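Local coordinates for lipase (Pelosinus fermentans, PDB 5AH0), which probably acts as an alpha/beta-hydrolase lipase that cleaves ester bonds, including those of the polyester poly(butylene adipate-co-terephthalate), at residues Met13-Leu23 with Thr190-Lys201; Ala266-Ser274 with Tyr282-Phe290. One frame throughout, in Å; residues are numbered along the deposited sequence.

Interaction 1 of 2, residues Met13-Leu23 with Thr190-Lys201; sequences MGWGRNEVLGL and TGAGEKLIYDFK
Glu19 reaches across to Asp199 and Lys201 while its backbone lies beside Ile197. Its CB rests 3.3 Å from Ile197 O, the carbonyl that also accepts Val20 N in its plane, with CG farther from that oxygen, at 3.9 Å. With CG anti to the carbonyl carbon (chi1 -66°) and an extended chain beyond, the carboxylate lies between Gly16 N of its own loop and Asp199 N and Lys201 NZ of the facing one. OE2 takes a weak, bent bond from Asp199 N. OE1 receives Gly16 N at 2.7 Å, nearly along its C-O axis, bracing the type I turn from Gly16 to Glu19, and pairs loosely with Lys201 NZ at 3.5 Å in a salt bridge. An alanine here would remove these acceptors and would probably leave Gly16 N and Lys201 NZ without their carboxylate, slackening the turn. Nearby, Tyr198 OH donates to Met13 O at 2.6 Å from above the carbonyl plane. Branched Val20 fits between two rings: its CG2 lies over a Trp15 face, offset toward the rim, and at the edge of Tyr198. Thus the loop after strand 6-9 meets the loop after helix 173-190; Met13 packs on that helix, and Phe200 touches both it and helix 215-223.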
loop_
_atom_site.group_PDB
_atom_site.type_symbol
_atom_site.label_atom_id
_atom_site.label_comp_id
_atom_site.label_asym_id
_atom_site.label_seq_id
_atom_site.Cartn_x
_atom_site.Cartn_y
_atom_site.Cartn_z
ATOM N N MET A 13 -7.164 1.950 0.989
ATOM C CA MET A 13 -8.290 1.728 1.912
ATOM C C MET A 13 -8.000 0.715 3.006
ATOM O O MET A 13 -8.908 0.311 3.737
ATOM C CB MET A 13 -9.550 1.279 1.168
ATOM C CG MET A 13 -10.076 2.256 0.134
ATOM S SD MET A 13 -10.584 3.799 0.867
ATOM C CE MET A 13 -11.748 3.286 2.130
ATOM N N GLY A 14 -6.740 0.316 3.129
ATOM C CA GLY A 14 -6.331 -0.588 4.191
ATOM C C GLY A 14 -6.516 0.037 5.561
ATOM O O GLY A 14 -6.591 1.264 5.675
ATOM N N TRP A 15 -6.587 -0.807 6.594
ATOM C CA TRP A 15 -6.876 -0.381 7.975
ATOM C C TRP A 15 -5.981 -1.060 9.018
ATOM O O TRP A 15 -5.438 -2.139 8.776
ATOM C CB TRP A 15 -8.349 -0.655 8.307
ATOM C CG TRP A 15 -8.709 -2.099 8.240
ATOM C CD1 TRP A 15 -8.705 -3.002 9.272
ATOM C CD2 TRP A 15 -9.129 -2.824 7.076
ATOM N NE1 TRP A 15 -9.089 -4.249 8.814
ATOM C CE2 TRP A 15 -9.369 -4.161 7.476
ATOM C CE3 TRP A 15 -9.332 -2.475 5.739
ATOM C CZ2 TRP A 15 -9.796 -5.142 6.581
ATOM C CZ3 TRP A 15 -9.745 -3.458 4.853
ATOM C CH2 TRP A 15 -9.969 -4.773 5.278
ATOM N N GLY A 16 -5.822 -0.420 10.178
ATOM C CA GLY A 16 -4.927 -0.911 11.213
ATOM C C GLY A 16 -5.607 -1.836 12.204
ATOM O O GLY A 16 -6.833 -1.934 12.234
ATOM N N ARG A 17 -4.804 -2.489 13.040
ATOM C CA ARG A 17 -5.277 -3.558 13.920
ATOM C C ARG A 17 -6.253 -3.052 14.978
ATOM O O ARG A 17 -7.039 -3.822 15.526
ATOM C CB ARG A 17 -4.084 -4.238 14.592
ATOM C CG ARG A 17 -3.032 -4.741 13.606
ATOM C CD ARG A 17 -1.744 -5.182 14.314
ATOM N NE ARG A 17 -1.988 -6.093 15.434
ATOM C CZ ARG A 17 -2.261 -7.395 15.317
ATOM N NH1 ARG A 17 -2.339 -7.971 14.123
ATOM N NH2 ARG A 17 -2.465 -8.124 16.408
ATOM N N ASN A 18 -6.197 -1.756 15.265
ATOM C CA ASN A 18 -7.082 -1.150 16.251
ATOM C C ASN A 18 -8.381 -0.667 15.611
ATOM O O ASN A 18 -9.201 -0.014 16.253
ATOM C CB ASN A 18 -6.370 0.008 16.936
ATOM C CG ASN A 18 -5.135 -0.440 17.695
ATOM O OD1 ASN A 18 -5.106 -1.537 18.265
ATOM N ND2 ASN A 18 -4.099 0.397 17.690
ATOM N N GLU A 19 -8.547 -0.984 14.331
ATOM C CA GLU A 19 -9.730 -0.623 13.569
ATOM C C GLU A 19 -10.436 -1.871 13.063
ATOM O O GLU A 19 -9.822 -2.935 12.977
ATOM C CB GLU A 19 -9.357 0.265 12.384
ATOM C CG GLU A 19 -8.824 1.633 12.751
ATOM C CD GLU A 19 -8.195 2.340 11.559
ATOM O OE1 GLU A 19 -7.330 1.732 10.892
ATOM O OE2 GLU A 19 -8.560 3.507 11.290
ATOM N N VAL A 20 -11.716 -1.728 12.721
ATOM C CA VAL A 20 -12.501 -2.815 12.146
ATOM C C VAL A 20 -12.341 -4.072 12.979
ATOM O O VAL A 20 -11.731 -5.048 12.538
ATOM C CB VAL A 20 -12.084 -3.114 10.690
ATOM C CG1 VAL A 20 -13.055 -4.091 10.037
ATOM C CG2 VAL A 20 -12.027 -1.832 9.885
ATOM N N LEU A 21 -12.872 -4.031 14.194
ATOM C CA LEU A 21 -12.817 -5.176 15.085
ATOM C C LEU A 21 -13.386 -6.395 14.391
ATOM O O LEU A 21 -14.410 -6.311 13.711
ATOM C CB LEU A 21 -13.580 -4.894 16.374
ATOM C CG LEU A 21 -12.730 -4.367 17.524
ATOM C CD1 LEU A 21 -12.029 -3.065 17.146
ATOM C CD2 LEU A 21 -13.598 -4.168 18.756
ATOM N N GLY A 22 -12.711 -7.525 14.537
ATOM C CA GLY A 22 -13.239 -8.762 14.014
ATOM C C GLY A 22 -12.720 -9.129 12.645
ATOM O O GLY A 22 -12.971 -10.232 12.180
ATOM N N LEU A 23 -12.017 -8.215 11.987
ATOM C CA LEU A 23 -11.430 -8.500 10.677
ATOM C C LEU A 23 -10.065 -7.832 10.528
ATOM O O LEU A 23 -9.967 -6.608 10.428
ATOM C CB LEU A 23 -12.353 -8.041 9.545
ATOM C CG LEU A 23 -12.044 -8.663 8.174
ATOM C CD1 LEU A 23 -12.458 -10.123 8.137
ATOM C CD2 LEU A 23 -12.687 -7.911 7.050
ATOM N N THR A 190 -18.751 -7.325 9.164
ATOM C CA THR A 190 -18.469 -7.556 10.575
ATOM C C THR A 190 -19.726 -7.442 11.442
ATOM O O THR A 190 -19.773 -7.968 12.549
ATOM C CB THR A 190 -17.423 -6.570 11.105
ATOM O OG1 THR A 190 -17.939 -5.233 11.026
ATOM C CG2 THR A 190 -16.142 -6.680 10.296
ATOM N N GLY A 191 -20.743 -6.748 10.949
ATOM C CA GLY A 191 -21.926 -6.530 11.759
ATOM C C GLY A 191 -21.786 -5.275 12.605
ATOM O O GLY A 191 -22.628 -4.981 13.458
ATOM N N ALA A 192 -20.698 -4.546 12.391
ATOM C CA ALA A 192 -20.450 -3.308 13.125
ATOM C C ALA A 192 -21.484 -2.229 12.827
ATOM O O ALA A 192 -21.800 -1.417 13.703
ATOM C CB ALA A 192 -19.056 -2.783 12.819
ATOM N N GLY A 193 -21.999 -2.210 11.597
ATOM C CA GLY A 193 -22.926 -1.171 11.192
ATOM C C GLY A 193 -22.275 0.192 11.353
ATOM O O GLY A 193 -21.078 0.345 11.109
ATOM N N GLU A 194 -23.052 1.171 11.804
ATOM C CA GLU A 194 -22.562 2.541 11.981
ATOM C C GLU A 194 -21.481 2.681 13.051
ATOM O O GLU A 194 -20.819 3.718 13.132
ATOM C CB GLU A 194 -23.724 3.478 12.327
ATOM C CG GLU A 194 -24.538 3.931 11.127
ATOM C CD GLU A 194 -23.814 4.965 10.275
ATOM O OE1 GLU A 194 -22.922 5.665 10.804
ATOM O OE2 GLU A 194 -24.139 5.078 9.072
ATOM N N LYS A 195 -21.301 1.653 13.875
ATOM C CA LYS A 195 -20.312 1.737 14.940
ATOM C C LYS A 195 -18.952 1.195 14.523
ATOM O O LYS A 195 -18.092 0.971 15.365
ATOM C CB LYS A 195 -20.801 1.023 16.205
ATOM C CG LYS A 195 -21.929 1.760 16.919
ATOM C CD LYS A 195 -22.081 1.275 18.358
ATOM C CE LYS A 195 -23.037 2.161 19.162
ATOM N NZ LYS A 195 -23.087 1.777 20.609
ATOM N N LEU A 196 -18.760 1.000 13.221
ATOM C CA LEU A 196 -17.484 0.524 12.695
ATOM C C LEU A 196 -16.344 1.482 13.028
ATOM O O LEU A 196 -16.439 2.685 12.792
ATOM C CB LEU A 196 -17.569 0.348 11.178
ATOM C CG LEU A 196 -16.300 -0.092 10.449
ATOM C CD1 LEU A 196 -16.078 -1.600 10.587
ATOM C CD2 LEU A 196 -16.404 0.289 8.966
ATOM N N ILE A 197 -15.262 0.951 13.579
ATOM C CA ILE A 197 -14.092 1.769 13.837
ATOM C C ILE A 197 -13.252 1.840 12.568
ATOM O O ILE A 197 -12.614 0.866 12.169
ATOM C CB ILE A 197 -13.263 1.222 14.998
ATOM C CG1 ILE A 197 -14.168 0.998 16.214
ATOM C CG2 ILE A 197 -12.108 2.168 15.323
ATOM C CD1 ILE A 197 -13.467 0.390 17.403
ATOM N N TYR A 198 -13.306 2.985 11.904
ATOM C CA TYR A 198 -12.540 3.210 10.692
ATOM C C TYR A 198 -12.209 4.689 10.599
ATOM O O TYR A 198 -13.065 5.537 10.837
ATOM C CB TYR A 198 -13.314 2.742 9.454
ATOM C CG TYR A 198 -12.475 2.650 8.199
ATOM C CD1 TYR A 198 -12.110 3.798 7.495
ATOM C CD2 TYR A 198 -12.051 1.416 7.705
ATOM C CE1 TYR A 198 -11.337 3.723 6.329
ATOM C CE2 TYR A 198 -11.274 1.327 6.538
ATOM C CZ TYR A 198 -10.927 2.488 5.861
ATOM O OH TYR A 198 -10.167 2.419 4.723
ATOM N N ASP A 199 -10.962 5.003 10.273
ATOM C CA ASP A 199 -10.532 6.389 10.219
ATOM C C ASP A 199 -9.710 6.701 8.972
ATOM O O ASP A 199 -8.755 5.993 8.663
ATOM C CB ASP A 199 -9.723 6.737 11.462
ATOM C CG ASP A 199 -9.181 8.147 11.411
ATOM O OD1 ASP A 199 -9.877 9.025 10.850
ATOM O OD2 ASP A 199 -8.063 8.374 11.915
ATOM N N PHE A 200 -10.050 7.781 8.274
ATOM C CA PHE A 200 -9.366 8.069 7.019
ATOM C C PHE A 200 -8.014 8.724 7.221
ATOM O O PHE A 200 -7.209 8.796 6.283
ATOM C CB PHE A 200 -10.253 8.915 6.112
ATOM C CG PHE A 200 -11.461 8.171 5.629
ATOM C CD1 PHE A 200 -11.341 7.222 4.628
ATOM C CD2 PHE A 200 -12.708 8.407 6.179
ATOM C CE1 PHE A 200 -12.442 6.518 4.186
ATOM C CE2 PHE A 200 -13.816 7.714 5.738
ATOM C CZ PHE A 200 -13.681 6.762 4.744
ATOM N N LYS A 201 -7.762 9.162 8.454
ATOM C CA LYS A 201 -6.475 9.732 8.834
ATOM C C LYS A 201 -6.075 10.869 7.902
ATOM O O LYS A 201 -5.015 10.833 7.271
ATOM C CB LYS A 201 -5.403 8.639 8.853
ATOM C CG LYS A 201 -5.729 7.485 9.782
ATOM C CD LYS A 201 -4.943 6.238 9.414
ATOM C CE LYS A 201 -5.659 4.966 9.862
ATOM N NZ LYS A 201 -5.572 3.877 8.812
#

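Interaction 2 of 2, residues Ala266-Ser274 with Tyr282-Phe290; sequences ATVPSILTS and YMTPLLYPF
Pro285 sits against the backbone carbonyls of Pro269, Ser270 and Ile271. Its CG comes 3.3 Å from Pro269 O and equally close to Ile271 O, while CD nears Ser270 O. The compact proline ring presents C-H groups to these oxygens and brings no donor of its own to them. On one flank, Val268 sends its two methyls to different partners: CG1, anti to the backbone N (chi1 -175°), meets Pro285 CB at 3.9 Å, and CG2 meets Leu287 CB. Tyr288, nearby, turns a ring face to Ser270, whose CB, offset toward the rim, lies 3.9 Å from the ring centroid and 23° off its normal, a CH-pi contact; a small residue such as serine lets the backbone come this near. Val268 O lies at the edge of the same ring, near CD1. On the other flank, Leu272 lays CB by Met283 O and CD1 by Thr284 O.

The second shell fixes the turn that carries Pro285, Leu287 and Tyr288. Pro285 O is gripped from opposite faces of its plane, by Thr284 OG1 at 2.9 Å and by Tyr288 N at 3.1 Å, the latter closing a type I turn that leads into helix 288-294. Farther out, Leu287 packs on Phe178 of helix 173-190, and Leu272 on Pro278. No direct hydrogen bond joins the two segments. A water bridges them instead, accepting from Leu272 N at 2.7 Å and donating to Met283 O. Cohesion at this surface site therefore rests on apolar and C-H contacts, whose fit depends on shape more than on strict bond direction.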
loop_
_atom_site.group_PDB
_atom_site.type_symbol
_atom_site.label_atom_id
_atom_site.label_comp_id
_atom_site.label_asym_id
_atom_site.label_seq_id
_atom_site.Cartn_x
_atom_site.Cartn_y
_atom_site.Cartn_z
ATOM N N ALA A 266 -8.166 -12.178 -11.726
ATOM C CA ALA A 266 -9.380 -12.898 -11.372
ATOM C C ALA A 266 -10.578 -12.379 -12.145
ATOM O O ALA A 266 -10.634 -11.210 -12.493
ATOM C CB ALA A 266 -9.638 -12.796 -9.865
ATOM N N THR A 267 -11.548 -13.246 -12.398
ATOM C CA THR A 267 -12.841 -12.757 -12.811
ATOM C C THR A 267 -13.748 -12.996 -11.614
ATOM O O THR A 267 -13.949 -14.131 -11.172
ATOM C CB THR A 267 -13.405 -13.439 -14.093
ATOM O OG1 THR A 267 -13.709 -14.798 -13.809
ATOM C CG2 THR A 267 -12.412 -13.387 -15.244
ATOM N N VAL A 268 -14.256 -11.904 -11.057
ATOM C CA VAL A 268 -15.089 -11.991 -9.871
ATOM C C VAL A 268 -16.499 -12.435 -10.249
ATOM O O VAL A 268 -17.122 -11.841 -11.107
ATOM C CB VAL A 268 -15.113 -10.644 -9.145
ATOM C CG1 VAL A 268 -15.880 -10.749 -7.831
ATOM C CG2 VAL A 268 -13.670 -10.153 -8.932
ATOM N N PRO A 269 -16.994 -13.520 -9.640
ATOM C CA PRO A 269 -18.381 -13.935 -9.904
ATOM C C PRO A 269 -19.411 -12.908 -9.419
ATOM O O PRO A 269 -19.087 -12.040 -8.582
ATOM C CB PRO A 269 -18.519 -15.249 -9.120
ATOM C CG PRO A 269 -17.459 -15.208 -8.102
ATOM C CD PRO A 269 -16.311 -14.437 -8.718
ATOM N N SER A 270 -20.636 -13.019 -9.931
ATOM C CA SER A 270 -21.731 -12.177 -9.478
ATOM C C SER A 270 -22.442 -12.748 -8.246
ATOM O O SER A 270 -23.182 -12.034 -7.572
ATOM C CB SER A 270 -22.739 -11.967 -10.612
ATOM O OG SER A 270 -23.454 -13.163 -10.905
ATOM N N ILE A 271 -22.209 -14.022 -7.939
ATOM C CA ILE A 271 -22.872 -14.670 -6.799
ATOM C C ILE A 271 -22.126 -14.430 -5.496
ATOM O O ILE A 271 -20.922 -14.632 -5.433
ATOM C CB ILE A 271 -22.974 -16.198 -6.967
ATOM C CG1 ILE A 271 -23.656 -16.589 -8.278
ATOM C CG2 ILE A 271 -23.701 -16.798 -5.763
ATOM C CD1 ILE A 271 -25.164 -16.658 -8.195
ATOM N N LEU A 272 -22.843 -14.044 -4.448
ATOM C CA LEU A 272 -22.216 -13.730 -3.170
ATOM C C LEU A 272 -22.215 -14.898 -2.177
ATOM O O LEU A 272 -23.261 -15.451 -1.849
ATOM C CB LEU A 272 -22.918 -12.538 -2.518
ATOM C CG LEU A 272 -22.398 -12.187 -1.126
ATOM C CD1 LEU A 272 -21.020 -11.518 -1.200
ATOM C CD2 LEU A 272 -23.384 -11.302 -0.417
ATOM N N THR A 273 -21.023 -15.245 -1.705
ATOM C CA THR A 273 -20.802 -16.181 -0.611
ATOM C C THR A 273 -20.701 -15.412 0.702
ATOM O O THR A 273 -20.322 -14.232 0.708
ATOM C CB THR A 273 -19.510 -16.978 -0.841
ATOM O OG1 THR A 273 -19.606 -17.687 -2.082
ATOM C CG2 THR A 273 -19.244 -17.967 0.283
ATOM N N SER A 274 -21.020 -16.068 1.818
ATOM C CA SER A 274 -20.868 -15.452 3.141
ATOM C C SER A 274 -19.401 -15.292 3.541
ATOM O O SER A 274 -19.080 -14.731 4.587
ATOM C CB SER A 274 -21.568 -16.296 4.194
ATOM O OG SER A 274 -20.986 -17.591 4.224
ATOM N N TYR A 282 -25.654 -4.084 -4.556
ATOM C CA TYR A 282 -25.992 -5.107 -5.544
ATOM C C TYR A 282 -26.151 -6.516 -4.981
ATOM O O TYR A 282 -26.645 -7.408 -5.676
ATOM C CB TYR A 282 -24.936 -5.124 -6.644
ATOM C CG TYR A 282 -24.790 -3.780 -7.303
ATOM C CD1 TYR A 282 -25.908 -2.987 -7.547
ATOM C CD2 TYR A 282 -23.542 -3.302 -7.698
ATOM C CE1 TYR A 282 -25.792 -1.753 -8.152
ATOM C CE2 TYR A 282 -23.413 -2.065 -8.324
ATOM C CZ TYR A 282 -24.542 -1.296 -8.542
ATOM O OH TYR A 282 -24.433 -0.062 -9.148
ATOM N N MET A 283 -25.701 -6.720 -3.745
ATOM C CA MET A 283 -25.721 -8.042 -3.120
ATOM C C MET A 283 -24.889 -9.014 -3.947
ATOM O O MET A 283 -25.174 -10.201 -4.005
ATOM C CB MET A 283 -27.156 -8.548 -2.956
ATOM C CG MET A 283 -28.094 -7.575 -2.236
ATOM S SD MET A 283 -28.134 -7.703 -0.434
ATOM C CE MET A 283 -26.599 -6.927 0.071
ATOM N N THR A 284 -23.900 -8.472 -4.644
ATOM C CA THR A 284 -22.868 -9.263 -5.288
ATOM C C THR A 284 -21.614 -9.247 -4.413
ATOM O O THR A 284 -21.572 -8.557 -3.381
ATOM C CB THR A 284 -22.532 -8.710 -6.682
ATOM O OG1 THR A 284 -21.899 -7.433 -6.540
ATOM C CG2 THR A 284 -23.778 -8.574 -7.518
ATOM N N PRO A 285 -20.570 -9.976 -4.819
ATOM C CA PRO A 285 -19.296 -9.686 -4.129
ATOM C C PRO A 285 -18.912 -8.202 -4.320
ATOM O O PRO A 285 -19.271 -7.646 -5.365
ATOM C CB PRO A 285 -18.302 -10.614 -4.826
ATOM C CG PRO A 285 -19.155 -11.796 -5.261
ATOM C CD PRO A 285 -20.487 -11.162 -5.687
ATOM N N LEU A 286 -18.215 -7.589 -3.356
ATOM C CA LEU A 286 -17.823 -6.177 -3.442
ATOM C C LEU A 286 -17.118 -5.844 -4.751
ATOM O O LEU A 286 -17.428 -4.853 -5.391
ATOM C CB LEU A 286 -16.901 -5.794 -2.269
ATOM C CG LEU A 286 -16.344 -4.362 -2.237
ATOM C CD1 LEU A 286 -17.494 -3.356 -2.220
ATOM C CD2 LEU A 286 -15.457 -4.110 -1.021
ATOM N N LEU A 287 -16.181 -6.692 -5.160
ATOM C CA LEU A 287 -15.335 -6.395 -6.297
ATOM C C LEU A 287 -15.985 -6.633 -7.659
ATOM O O LEU A 287 -15.368 -6.351 -8.695
ATOM C CB LEU A 287 -14.062 -7.229 -6.198
ATOM C CG LEU A 287 -13.199 -6.943 -4.966
ATOM C CD1 LEU A 287 -11.948 -7.778 -5.008
ATOM C CD2 LEU A 287 -12.866 -5.461 -4.923
ATOM N N TYR A 288 -17.210 -7.164 -7.669
ATOM C CA TYR A 288 -17.841 -7.540 -8.925
ATOM C C TYR A 288 -18.005 -6.362 -9.917
ATOM O O TYR A 288 -17.569 -6.457 -11.060
ATOM C CB TYR A 288 -19.191 -8.212 -8.673
ATOM C CG TYR A 288 -19.930 -8.509 -9.964
ATOM C CD1 TYR A 288 -19.530 -9.552 -10.793
ATOM C CD2 TYR A 288 -21.017 -7.735 -10.362
ATOM C CE1 TYR A 288 -20.201 -9.820 -11.999
ATOM C CE2 TYR A 288 -21.698 -7.997 -11.551
ATOM C CZ TYR A 288 -21.287 -9.040 -12.361
ATOM O OH TYR A 288 -21.949 -9.291 -13.538
ATOM N N PRO A 289 -18.631 -5.253 -9.491
ATOM C CA PRO A 289 -18.774 -4.190 -10.488
ATOM C C PRO A 289 -17.439 -3.532 -10.845
ATOM O O PRO A 289 -17.264 -3.082 -11.976
ATOM C CB PRO A 289 -19.707 -3.188 -9.798
ATOM C CG PRO A 289 -19.414 -3.368 -8.344
ATOM C CD PRO A 289 -19.163 -4.851 -8.174
ATOM N N PHE A 290 -16.514 -3.461 -9.897
ATOM C CA PHE A 290 -15.237 -2.810 -10.169
ATOM C C PHE A 290 -14.364 -3.622 -11.128
ATOM O O PHE A 290 -13.780 -3.060 -12.054
ATOM C CB PHE A 290 -14.529 -2.514 -8.838
ATOM C CG PHE A 290 -15.371 -1.663 -7.931
ATOM C CD1 PHE A 290 -15.628 -0.340 -8.259
ATOM C CD2 PHE A 290 -15.980 -2.197 -6.811
ATOM C CE1 PHE A 290 -16.437 0.437 -7.464
ATOM C CE2 PHE A 290 -16.794 -1.413 -6.011
ATOM C CZ PHE A 290 -17.019 -0.102 -6.335
HETATM O O HOH W 1 -25.469 -13.410 -4.338
#

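In the fold
Interactions 1 and 2 do not touch: their centres are 21 Å apart and their nearest atoms about 8 Å. Helix 173-190 relates them, since residues of both contacts pack on it. Interaction 1 lies nearer the middle of the chain, its centre about 17 Å from the chain centre against about 23 Å for interaction 2. The Lys201 side chain is about 12 Å from the zinc ion, too far to share in its binding by Asp56, His76, His82 and Asp233. The loop after strand 6-9 probably contributes to the oxyanion hole, as in related lipases. In interaction 2, the 266-274 segment follows strand 258-265, and a bound di(hydroxyethyl)ether lies about 4 Å from the Tyr288 side chain.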